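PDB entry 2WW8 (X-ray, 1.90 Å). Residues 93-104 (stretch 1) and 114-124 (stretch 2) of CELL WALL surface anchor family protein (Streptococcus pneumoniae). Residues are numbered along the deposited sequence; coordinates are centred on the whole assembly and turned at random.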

# COMPACT_ATOMS: atom_id res chain seq x y z
N ASN A 93 -18.29 36.09 -10.54
CA ASN A 93 -17.38 36.89 -9.73
C ASN A 93 -17.99 37.91 -8.76
O ASN A 93 -17.52 39.05 -8.61
N ILE A 94 -19.06 37.48 -8.10
CA ILE A 94 -19.82 38.35 -7.23
C ILE A 94 -19.19 38.27 -5.84
O ILE A 94 -18.92 37.20 -5.30
N LYS A 95 -18.96 39.45 -5.27
CA LYS A 95 -18.26 39.55 -4.01
C LYS A 95 -19.26 39.35 -2.88
O LYS A 95 -20.44 39.66 -3.04
N PRO A 96 -18.79 38.81 -1.75
CA PRO A 96 -19.54 38.74 -0.50
C PRO A 96 -20.45 39.96 -0.27
O PRO A 96 -20.05 41.06 -0.61
N GLY A 97 -21.64 39.78 0.29
CA GLY A 97 -22.56 40.89 0.52
C GLY A 97 -23.98 40.65 0.06
O GLY A 97 -24.36 39.52 -0.28
N THR A 98 -24.77 41.72 0.05
CA THR A 98 -26.20 41.65 -0.25
C THR A 98 -26.51 42.47 -1.50
O THR A 98 -25.99 43.57 -1.66
N TYR A 99 -27.33 41.92 -2.38
CA TYR A 99 -27.60 42.54 -3.68
C TYR A 99 -29.10 42.64 -3.97
O TYR A 99 -29.88 41.79 -3.52
N THR A 100 -29.49 43.69 -4.71
CA THR A 100 -30.78 43.69 -5.39
C THR A 100 -30.56 43.47 -6.88
O THR A 100 -29.70 44.11 -7.50
N LEU A 101 -31.32 42.50 -7.39
CA LEU A 101 -31.42 42.12 -8.80
C LEU A 101 -32.75 42.62 -9.37
O LEU A 101 -33.83 42.35 -8.82
N THR A 102 -32.64 43.36 -10.47
CA THR A 102 -33.79 43.95 -11.18
C THR A 102 -33.70 43.69 -12.68
O THR A 102 -32.61 43.69 -13.28
N GLU A 103 -34.86 43.44 -13.27
CA GLU A 103 -35.00 43.45 -14.72
C GLU A 103 -35.03 44.92 -15.21
O GLU A 103 -35.94 45.69 -14.89
N ALA A 104 -34.02 45.33 -15.97
CA ALA A 104 -33.97 46.68 -16.49
C ALA A 104 -34.87 46.78 -17.74
O ALA A 104 -35.76 47.63 -17.80
N THR A 114 -42.59 43.12 -12.16
CA THR A 114 -42.81 44.03 -11.03
C THR A 114 -41.93 43.67 -9.82
O THR A 114 -42.02 44.30 -8.76
N LYS A 115 -41.07 42.66 -9.99
CA LYS A 115 -40.38 42.01 -8.88
C LYS A 115 -38.89 42.32 -8.85
O LYS A 115 -38.19 42.32 -9.87
N GLN A 116 -38.42 42.60 -7.64
CA GLN A 116 -37.02 42.82 -7.34
C GLN A 116 -36.52 41.68 -6.45
O GLN A 116 -37.12 41.39 -5.41
N TRP A 117 -35.42 41.04 -6.83
CA TRP A 117 -34.90 39.92 -6.03
C TRP A 117 -33.71 40.29 -5.16
O TRP A 117 -32.85 41.06 -5.57
N THR A 118 -33.66 39.72 -3.96
CA THR A 118 -32.49 39.85 -3.10
C THR A 118 -31.50 38.69 -3.29
O THR A 118 -31.88 37.52 -3.35
N VAL A 119 -30.23 39.04 -3.41
CA VAL A 119 -29.16 38.07 -3.67
C VAL A 119 -28.03 38.27 -2.66
O VAL A 119 -27.24 39.22 -2.76
N GLU A 120 -27.97 37.37 -1.67
CA GLU A 120 -26.86 37.29 -0.72
C GLU A 120 -25.74 36.33 -1.17
O GLU A 120 -26.00 35.18 -1.54
N VAL A 121 -24.51 36.86 -1.19
CA VAL A 121 -23.30 36.06 -1.37
C VAL A 121 -22.52 36.02 -0.04
O VAL A 121 -22.09 37.06 0.48
N GLU A 122 -22.37 34.80 0.50
CA GLU A 122 -21.66 34.56 1.76
C GLU A 122 -20.15 34.73 1.60
O GLU A 122 -19.63 34.67 0.47
N LYS A 123 -19.45 34.91 2.72
CA LYS A 123 -17.98 34.95 2.71
C LYS A 123 -17.26 33.82 1.95
O LYS A 123 -16.18 34.08 1.42
N ASN A 124 -17.85 32.62 1.90
CA ASN A 124 -17.38 31.48 1.10
C ASN A 124 -17.89 31.32 -0.35
O ASN A 124 -17.67 30.29 -0.98

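The two strands run antiparallel, and their backbone polar groups satisfy one another in three pairs. Gly97 N donates to Val121 O at 2.8 Å, and Val121 N returns a bond to Gly97 O at 2.8 Å. Val119 N donates to Tyr99 O at 2.8 Å. The reverse bond, Tyr99 N to Val119 O, is short at 2.7 Å but weak, because its N-H...O angle is only 127°. Leu101 N points almost straight at Trp117 O at 2.8 Å, and Trp117 N donates to Leu101 O at 2.9 Å. Several of these acceptors also receive a CA-H contact, such as Thr118 CA to Tyr99 O at 3.3 Å.

Beyond these pairs, a water takes over. It accepts from Glu103 N at 2.8 Å and donates to Lys115 O at 2.6 Å, so it links the two stretches where no direct bond is made.

Side chains alternate between the two faces. Tyr99, Leu101, Trp117, Val119 and Val121 share one face, and all five are buried. Leu101 (chi1 t) lays CD1 3.7 Å from CE3 of Trp117 (chi1 m). Leu101 CB lies 4.2 Å from CG2 of Val119 (t). Tyr99 (m) meets Val119 CB to CB at 4.0 Å. Tyr99 OH is satisfied within its own stretch, donating to Lys95 O at 2.5 Å. Ile94 (m, t) points toward stretch 2 and sets CG2 3.8 Å from CG2 of Val121 (t).

The other face carries Thr98, Thr100, Thr102, Gln116, Thr118 and Glu120. Thr98 and Thr118, both m, bring their CG2 methyls to 4.0 Å. Thr100 (m) bonds through OG1 elsewhere in the structure. Glu120 (p) leads its end away from stretch 1, and OE2 also finds its partner elsewhere.

Gly97 has backbone angles that would jam a CB against the preceding carbonyl.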

# COMPACT_ATOMS: atom_id res chain seq x y z
CB ASN A 93 -16.38 37.56 -10.65
CG ASN A 93 -15.51 36.55 -11.33
OD1 ASN A 93 -15.97 35.80 -12.19
ND2 ASN A 93 -14.25 36.48 -10.92
CB ILE A 94 -21.33 37.98 -7.22
CG1 ILE A 94 -21.86 37.78 -8.64
CG2 ILE A 94 -22.13 39.03 -6.44
CD1 ILE A 94 -23.11 36.91 -8.74
CB LYS A 95 -17.60 40.92 -3.90
CG LYS A 95 -16.55 41.13 -4.97
CD LYS A 95 -16.25 42.61 -5.07
CE LYS A 95 -15.09 42.89 -6.01
NZ LYS A 95 -15.33 44.27 -6.52
CB PRO A 96 -18.41 38.72 0.55
CG PRO A 96 -17.25 38.05 -0.16
CD PRO A 96 -17.47 38.14 -1.65
CB THR A 98 -27.01 42.16 0.95
OG1 THR A 98 -26.59 41.40 2.09
CG2 THR A 98 -28.51 41.97 0.76
CB TYR A 99 -26.90 41.78 -4.81
CG TYR A 99 -25.39 41.74 -4.69
CD1 TYR A 99 -24.75 41.03 -3.66
CD2 TYR A 99 -24.59 42.41 -5.62
CE1 TYR A 99 -23.38 41.00 -3.54
CE2 TYR A 99 -23.20 42.39 -5.51
CZ TYR A 99 -22.60 41.68 -4.46
OH TYR A 99 -21.23 41.68 -4.37
CB THR A 100 -31.66 44.94 -5.10
OG1 THR A 100 -31.74 45.15 -3.69
CG2 THR A 100 -33.10 44.76 -5.63
CB LEU A 101 -31.38 40.60 -8.95
CG LEU A 101 -30.96 39.78 -10.19
CD1 LEU A 101 -32.09 38.82 -10.56
CD2 LEU A 101 -30.48 40.53 -11.43
CB THR A 102 -33.90 45.49 -10.99
OG1 THR A 102 -32.60 46.06 -11.15
CG2 THR A 102 -34.49 45.88 -9.63
CB GLU A 103 -36.24 42.65 -15.12
CG GLU A 103 -36.25 42.17 -16.56
CD GLU A 103 -37.66 41.80 -17.01
OE1 GLU A 103 -38.64 42.39 -16.46
OE2 GLU A 103 -37.79 40.93 -17.90
CB ALA A 104 -32.53 47.10 -16.78
CB THR A 114 -44.30 44.08 -10.61
OG1 THR A 114 -44.89 42.78 -10.77
CG2 THR A 114 -45.09 45.10 -11.44
CB LYS A 115 -40.65 40.50 -8.91
CG LYS A 115 -40.31 39.70 -7.65
CD LYS A 115 -40.51 38.20 -7.94
CE LYS A 115 -39.97 37.25 -6.87
NZ LYS A 115 -40.53 37.43 -5.50
CB GLN A 116 -36.87 44.14 -6.59
CG GLN A 116 -36.99 45.40 -7.43
CD GLN A 116 -36.41 46.59 -6.68
OE1 GLN A 116 -36.83 46.89 -5.56
NE2 GLN A 116 -35.44 47.27 -7.28
CB TRP A 117 -34.47 38.76 -6.93
CG TRP A 117 -35.56 38.21 -7.77
CD1 TRP A 117 -36.36 37.13 -7.48
CD2 TRP A 117 -35.98 38.69 -9.05
NE1 TRP A 117 -37.25 36.92 -8.50
CE2 TRP A 117 -37.04 37.86 -9.48
CE3 TRP A 117 -35.56 39.74 -9.88
CZ2 TRP A 117 -37.69 38.05 -10.70
CZ3 TRP A 117 -36.21 39.93 -11.09
CH2 TRP A 117 -37.26 39.09 -11.49
CB THR A 118 -32.93 40.00 -1.62
OG1 THR A 118 -33.77 41.15 -1.52
CG2 THR A 118 -31.75 40.14 -0.65
CB VAL A 119 -28.62 38.18 -5.13
CG1 VAL A 119 -27.40 37.27 -5.35
CG2 VAL A 119 -29.71 37.89 -6.16
CB GLU A 120 -27.34 37.00 0.71
CG GLU A 120 -28.28 35.80 0.84
CD GLU A 120 -28.01 34.99 2.11
OE1 GLU A 120 -27.64 35.63 3.13
OE2 GLU A 120 -28.17 33.74 2.11
CB VAL A 121 -22.42 36.52 -2.56
CG1 VAL A 121 -21.22 35.60 -2.73
CG2 VAL A 121 -23.22 36.51 -3.84
CB GLU A 122 -21.92 33.13 2.24
CG GLU A 122 -23.36 32.73 2.44
CD GLU A 122 -23.82 33.03 3.84
OE1 GLU A 122 -23.38 32.36 4.80
OE2 GLU A 122 -24.64 33.97 3.96
CB LYS A 123 -17.42 35.08 4.14
CG LYS A 123 -18.16 36.12 4.94
CD LYS A 123 -17.29 36.66 6.06
CE LYS A 123 -18.00 37.89 6.61
NZ LYS A 123 -18.07 37.85 8.10
CB ASN A 124 -17.67 30.17 1.85
CG ASN A 124 -19.16 29.84 1.93
OD1 ASN A 124 -20.00 30.58 1.42
ND2 ASN A 124 -19.49 28.72 2.56
O HOH W 1 -37.45 43.10 -12.22